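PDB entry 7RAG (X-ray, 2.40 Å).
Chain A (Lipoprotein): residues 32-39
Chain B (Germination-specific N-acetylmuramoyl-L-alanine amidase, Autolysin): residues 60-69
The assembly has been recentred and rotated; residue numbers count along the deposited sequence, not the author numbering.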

ATOM      1  N   GLU A  32      -8.860  23.517  16.461  1.00 50.19           N
ATOM      2  CA  GLU A  32      -8.205  24.814  16.588  1.00 49.88           C
ATOM      3  C   GLU A  32      -6.713  24.600  16.853  1.00 49.63           C
ATOM      4  O   GLU A  32      -6.333  23.843  17.758  1.00 49.88           O
ATOM      5  CB  GLU A  32      -8.839  25.637  17.711  1.00 50.41           C
ATOM      6  CG  GLU A  32      -8.270  27.047  17.795  1.00 54.23           C
ATOM      7  CD  GLU A  32      -8.592  27.795  19.108  1.00 62.49           C
ATOM      8  OE1 GLU A  32      -8.197  27.315  20.204  1.00 67.73           O
ATOM      9  OE2 GLU A  32      -9.214  28.881  19.036  1.00 59.86           O
ATOM     10  N   VAL A  33      -5.872  25.244  16.052  1.00 49.16           N
ATOM     11  CA  VAL A  33      -4.422  25.156  16.188  1.00 48.93           C
ATOM     12  C   VAL A  33      -3.906  26.540  16.509  1.00 49.02           C
ATOM     13  O   VAL A  33      -4.275  27.512  15.839  1.00 52.38           O
ATOM     14  CB  VAL A  33      -3.757  24.603  14.916  1.00 48.31           C
ATOM     15  CG1 VAL A  33      -2.250  24.438  15.128  1.00 48.13           C
ATOM     16  CG2 VAL A  33      -4.412  23.262  14.515  1.00 48.27           C
ATOM     17  N   VAL A  34      -3.094  26.642  17.555  1.00 50.04           N
ATOM     18  CA  VAL A  34      -2.647  27.935  18.066  1.00 50.11           C
ATOM     19  C   VAL A  34      -1.125  27.946  18.046  1.00 49.31           C
ATOM     20  O   VAL A  34      -0.488  27.417  18.964  1.00 49.85           O
ATOM     21  CB  VAL A  34      -3.182  28.212  19.476  1.00 50.86           C
ATOM     22  CG1 VAL A  34      -2.738  29.595  19.934  1.00 50.32           C
ATOM     23  CG2 VAL A  34      -4.690  28.073  19.504  1.00 50.27           C
ATOM     24  N   GLY A  35      -0.533  28.557  17.017  1.00 48.99           N
ATOM     25  CA  GLY A  35       0.914  28.768  17.012  1.00 49.32           C
ATOM     26  C   GLY A  35       1.284  30.041  17.762  1.00 49.66           C
ATOM     27  O   GLY A  35       0.739  30.284  18.844  1.00 49.80           O
ATOM     28  N   ASN A  36       2.150  30.888  17.194  1.00 49.33           N
ATOM     29  CA  ASN A  36       2.653  32.076  17.877  1.00 49.86           C
ATOM     30  C   ASN A  36       1.947  33.348  17.428  1.00 53.83           C
ATOM     31  O   ASN A  36       2.417  34.453  17.718  1.00 61.36           O
ATOM     32  CB  ASN A  36       4.159  32.222  17.664  1.00 49.81           C
ATOM     33  CG  ASN A  36       4.521  32.343  16.189  1.00 53.66           C
ATOM     34  OD1 ASN A  36       3.947  31.645  15.329  1.00 54.29           O
ATOM     35  ND2 ASN A  36       5.449  33.236  15.880  1.00 49.57           N
ATOM     36  N   LYS A  37       0.810  33.205  16.772  1.00 51.52           N
ATOM     37  CA  LYS A  37       0.098  34.242  16.040  1.00 50.05           C
ATOM     38  C   LYS A  37      -1.379  33.901  16.183  1.00 51.17           C
ATOM     39  O   LYS A  37      -1.801  33.444  17.247  1.00 57.32           O
ATOM     40  CB  LYS A  37       0.517  34.305  14.565  1.00 57.41           C
ATOM     41  CG  LYS A  37       1.963  34.646  14.285  1.00 53.71           C
ATOM     42  CD  LYS A  37       2.305  36.035  14.767  1.00 52.20           C
ATOM     43  CE  LYS A  37       3.677  36.410  14.307  1.00 56.19           C
ATOM     44  NZ  LYS A  37       4.221  37.553  15.077  1.00 63.01           N
ATOM     45  N   SER A  38      -2.190  34.231  15.197  1.00 49.92           N
ATOM     46  CA  SER A  38      -3.612  33.920  15.282  1.00 57.77           C
ATOM     47  C   SER A  38      -3.849  32.408  15.249  1.00 56.05           C
ATOM     48  O   SER A  38      -3.187  31.693  14.498  1.00 55.79           O
ATOM     49  CB  SER A  38      -4.363  34.581  14.125  1.00 57.84           C
ATOM     50  OG  SER A  38      -4.068  35.973  14.073  1.00 71.39           O
ATOM     51  N   PRO A  39      -4.805  31.898  16.023  1.00 55.34           N
ATOM     52  CA  PRO A  39      -5.244  30.517  15.823  1.00 52.51           C
ATOM     53  C   PRO A  39      -5.792  30.333  14.413  1.00 55.08           C
ATOM     54  O   PRO A  39      -6.071  31.293  13.691  1.00 54.46           O
ATOM     55  CB  PRO A  39      -6.334  30.317  16.885  1.00 50.25           C
ATOM     56  CG  PRO A  39      -6.729  31.664  17.311  1.00 55.26           C
ATOM     57  CD  PRO A  39      -5.560  32.578  17.089  1.00 56.34           C
TER
ATOM     58  N   GLY B  60      -1.243  17.797  12.076  1.00 43.05           N
ATOM     59  CA  GLY B  60      -0.786  17.625  13.436  1.00 42.22           C
ATOM     60  C   GLY B  60       0.555  18.219  13.770  1.00 45.59           C
ATOM     61  O   GLY B  60       1.071  17.951  14.861  1.00 52.03           O
ATOM     62  N   GLY B  61       1.156  18.993  12.876  1.00 43.59           N
ATOM     63  CA  GLY B  61       2.338  19.755  13.227  1.00 39.44           C
ATOM     64  C   GLY B  61       1.948  21.125  13.762  1.00 47.17           C
ATOM     65  O   GLY B  61       0.857  21.637  13.492  1.00 51.97           O
ATOM     66  N   LEU B  62       2.828  21.715  14.553  1.00 43.93           N
ATOM     67  CA  LEU B  62       2.621  23.065  15.056  1.00 46.29           C
ATOM     68  C   LEU B  62       3.503  24.006  14.264  1.00 46.88           C
ATOM     69  O   LEU B  62       4.688  23.721  14.085  1.00 41.16           O
ATOM     70  CB  LEU B  62       2.969  23.158  16.535  1.00 45.78           C
ATOM     71  CG  LEU B  62       2.448  24.419  17.189  1.00 49.54           C
ATOM     72  CD1 LEU B  62       0.914  24.407  17.253  1.00 50.16           C
ATOM     73  CD2 LEU B  62       3.026  24.539  18.568  1.00 53.95           C
ATOM     74  N   VAL B  63       2.942  25.123  13.798  1.00 46.10           N
ATOM     75  CA  VAL B  63       3.703  26.071  12.988  1.00 44.14           C
ATOM     76  C   VAL B  63       3.972  27.331  13.802  1.00 46.38           C
ATOM     77  O   VAL B  63       3.070  27.864  14.461  1.00 48.18           O
ATOM     78  CB  VAL B  63       2.994  26.408  11.667  1.00 46.45           C
ATOM     79  CG1 VAL B  63       3.726  27.537  10.943  1.00 44.74           C
ATOM     80  CG2 VAL B  63       2.916  25.183  10.778  1.00 43.16           C
ATOM     81  N   ILE B  64       5.236  27.760  13.794  1.00 48.34           N
ATOM     82  CA  ILE B  64       5.687  29.068  14.254  1.00 48.30           C
ATOM     83  C   ILE B  64       5.917  29.917  13.012  1.00 49.49           C
ATOM     84  O   ILE B  64       6.737  29.560  12.153  1.00 48.53           O
ATOM     85  CB  ILE B  64       6.989  28.978  15.073  1.00 47.89           C
ATOM     86  CG1 ILE B  64       6.855  28.073  16.306  1.00 47.81           C
ATOM     87  CG2 ILE B  64       7.464  30.376  15.461  1.00 47.09           C
ATOM     88  CD1 ILE B  64       5.893  28.559  17.352  1.00 49.05           C
ATOM     89  N   LEU B  65       5.234  31.051  12.923  1.00 48.53           N
ATOM     90  CA  LEU B  65       5.412  31.961  11.802  1.00 50.31           C
ATOM     91  C   LEU B  65       6.302  33.119  12.226  1.00 48.72           C
ATOM     92  O   LEU B  65       6.213  33.592  13.360  1.00 53.02           O
ATOM     93  CB  LEU B  65       4.053  32.483  11.326  1.00 49.91           C
ATOM     94  CG  LEU B  65       3.088  31.456  10.725  1.00 52.43           C
ATOM     95  CD1 LEU B  65       1.666  32.048  10.588  1.00 51.48           C
ATOM     96  CD2 LEU B  65       3.627  30.947   9.381  1.00 45.20           C
ATOM     97  N   THR B  66       7.177  33.570  11.330  1.00 47.30           N
ATOM     98  CA  THR B  66       7.792  34.870  11.589  1.00 54.49           C
ATOM     99  C   THR B  66       6.820  35.999  11.274  1.00 53.56           C
ATOM    100  O   THR B  66       6.808  37.023  11.961  1.00 52.86           O
ATOM    101  CB  THR B  66       9.087  35.058  10.793  1.00 51.81           C
ATOM    102  OG1 THR B  66       8.821  34.860   9.400  1.00 52.39           O
ATOM    103  CG2 THR B  66      10.150  34.100  11.266  1.00 51.03           C
ATOM    104  N   ARG B  67       6.004  35.836  10.240  1.00 52.02           N
ATOM    105  CA  ARG B  67       5.002  36.835   9.924  1.00 56.87           C
ATOM    106  C   ARG B  67       3.750  36.144   9.417  1.00 57.00           C
ATOM    107  O   ARG B  67       3.809  35.147   8.696  1.00 53.73           O
ATOM    108  CB  ARG B  67       5.498  37.861   8.897  1.00 54.15           C
ATOM    109  CG  ARG B  67       5.973  37.244   7.609  1.00 57.23           C
ATOM    110  CD  ARG B  67       6.493  38.294   6.662  1.00 51.80           C
ATOM    111  NE  ARG B  67       5.446  38.694   5.743  1.00 61.33           N
ATOM    112  CZ  ARG B  67       5.472  38.559   4.424  1.00 56.85           C
ATOM    113  NH1 ARG B  67       6.526  38.051   3.798  1.00 53.72           N
ATOM    114  NH2 ARG B  67       4.422  38.974   3.734  1.00 64.64           N
ATOM    115  N   GLU B  68       2.623  36.686   9.819  1.00 57.41           N
ATOM    116  CA  GLU B  68       1.317  36.174   9.493  1.00 58.48           C
ATOM    117  C   GLU B  68       0.586  37.095   8.536  1.00 62.70           C
ATOM    118  O   GLU B  68      -0.457  36.722   7.994  1.00 64.99           O
ATOM    119  CB  GLU B  68       0.529  36.013  10.804  1.00 63.77           C
ATOM    120  CG  GLU B  68      -0.866  35.528  10.705  1.00 63.27           C
ATOM    121  CD  GLU B  68      -1.518  35.488  12.063  1.00 67.29           C
ATOM    122  OE1 GLU B  68      -1.807  36.578  12.649  1.00 67.70           O
ATOM    123  OE2 GLU B  68      -1.731  34.353  12.539  1.00 65.93           O
ATOM    124  N   ASP B  69       1.126  38.282   8.306  1.00 66.95           N
ATOM    125  CA  ASP B  69       0.481  39.324   7.533  1.00 65.46           C
ATOM    126  C   ASP B  69       1.575  40.151   6.873  1.00 63.94           C
ATOM    127  O   ASP B  69       2.752  39.782   6.900  1.00 61.51           O
ATOM    128  CB  ASP B  69      -0.428  40.166   8.438  1.00 68.68           C
ATOM    129  CG  ASP B  69       0.314  40.777   9.619  1.00 69.59           C
ATOM    130  OD1 ASP B  69       1.565  40.739   9.666  1.00 67.35           O
ATOM    131  OD2 ASP B  69      -0.371  41.298  10.519  1.00 72.68           O
TER

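Gly B60 and Gly B61 add little to the contact; at Gly B60, phi/psi of 85/8° would jam any CB against the preceding carbonyl oxygen, so the backbone itself calls for glycine. Binding begins at Leu B62, the start of strand 62-65. Its CA-to-CB bond runs sideways, but chi1 t and chi2 p bring CD1 to 3.8 Å from CG1 of Val A33, a buried apolar pairing, and to 3.7 Å from the backbone O of Val A34.

Val B63 contributes through its backbone: its O lies 3.5 Å from CA of Gly A35 in a CA-H...O contact with 142° at the hydrogen. An ideal CB on Gly A35 would sit 2.2 Å from Val B63 O, a clash, so glycine suits this approach. Ile B64 packs its CG2 3.5 Å from ND2 of Asn A36.

At Leu B65 the Asn A36 amide, with chi1 p, reads both backbone polar groups. Leu B65 N donates to Asn A36 OD1 (2.8 Å, 159°), and Asn A36 ND2 donates to Leu B65 O (2.7 Å, 178°); an amide supplies the required acceptor and donor together.

The CA-to-CB bond of Glu B68 points toward chain A, and chi1 and chi2, both t, extend the chain so that the carboxylate reaches Ser A38. Ser A38 N donates to Glu B68 OE2 (2.7 Å, 137°) and Ser A38 OG to Glu B68 OE1 (2.7 Å). The two stretches bury 474 Å² in total.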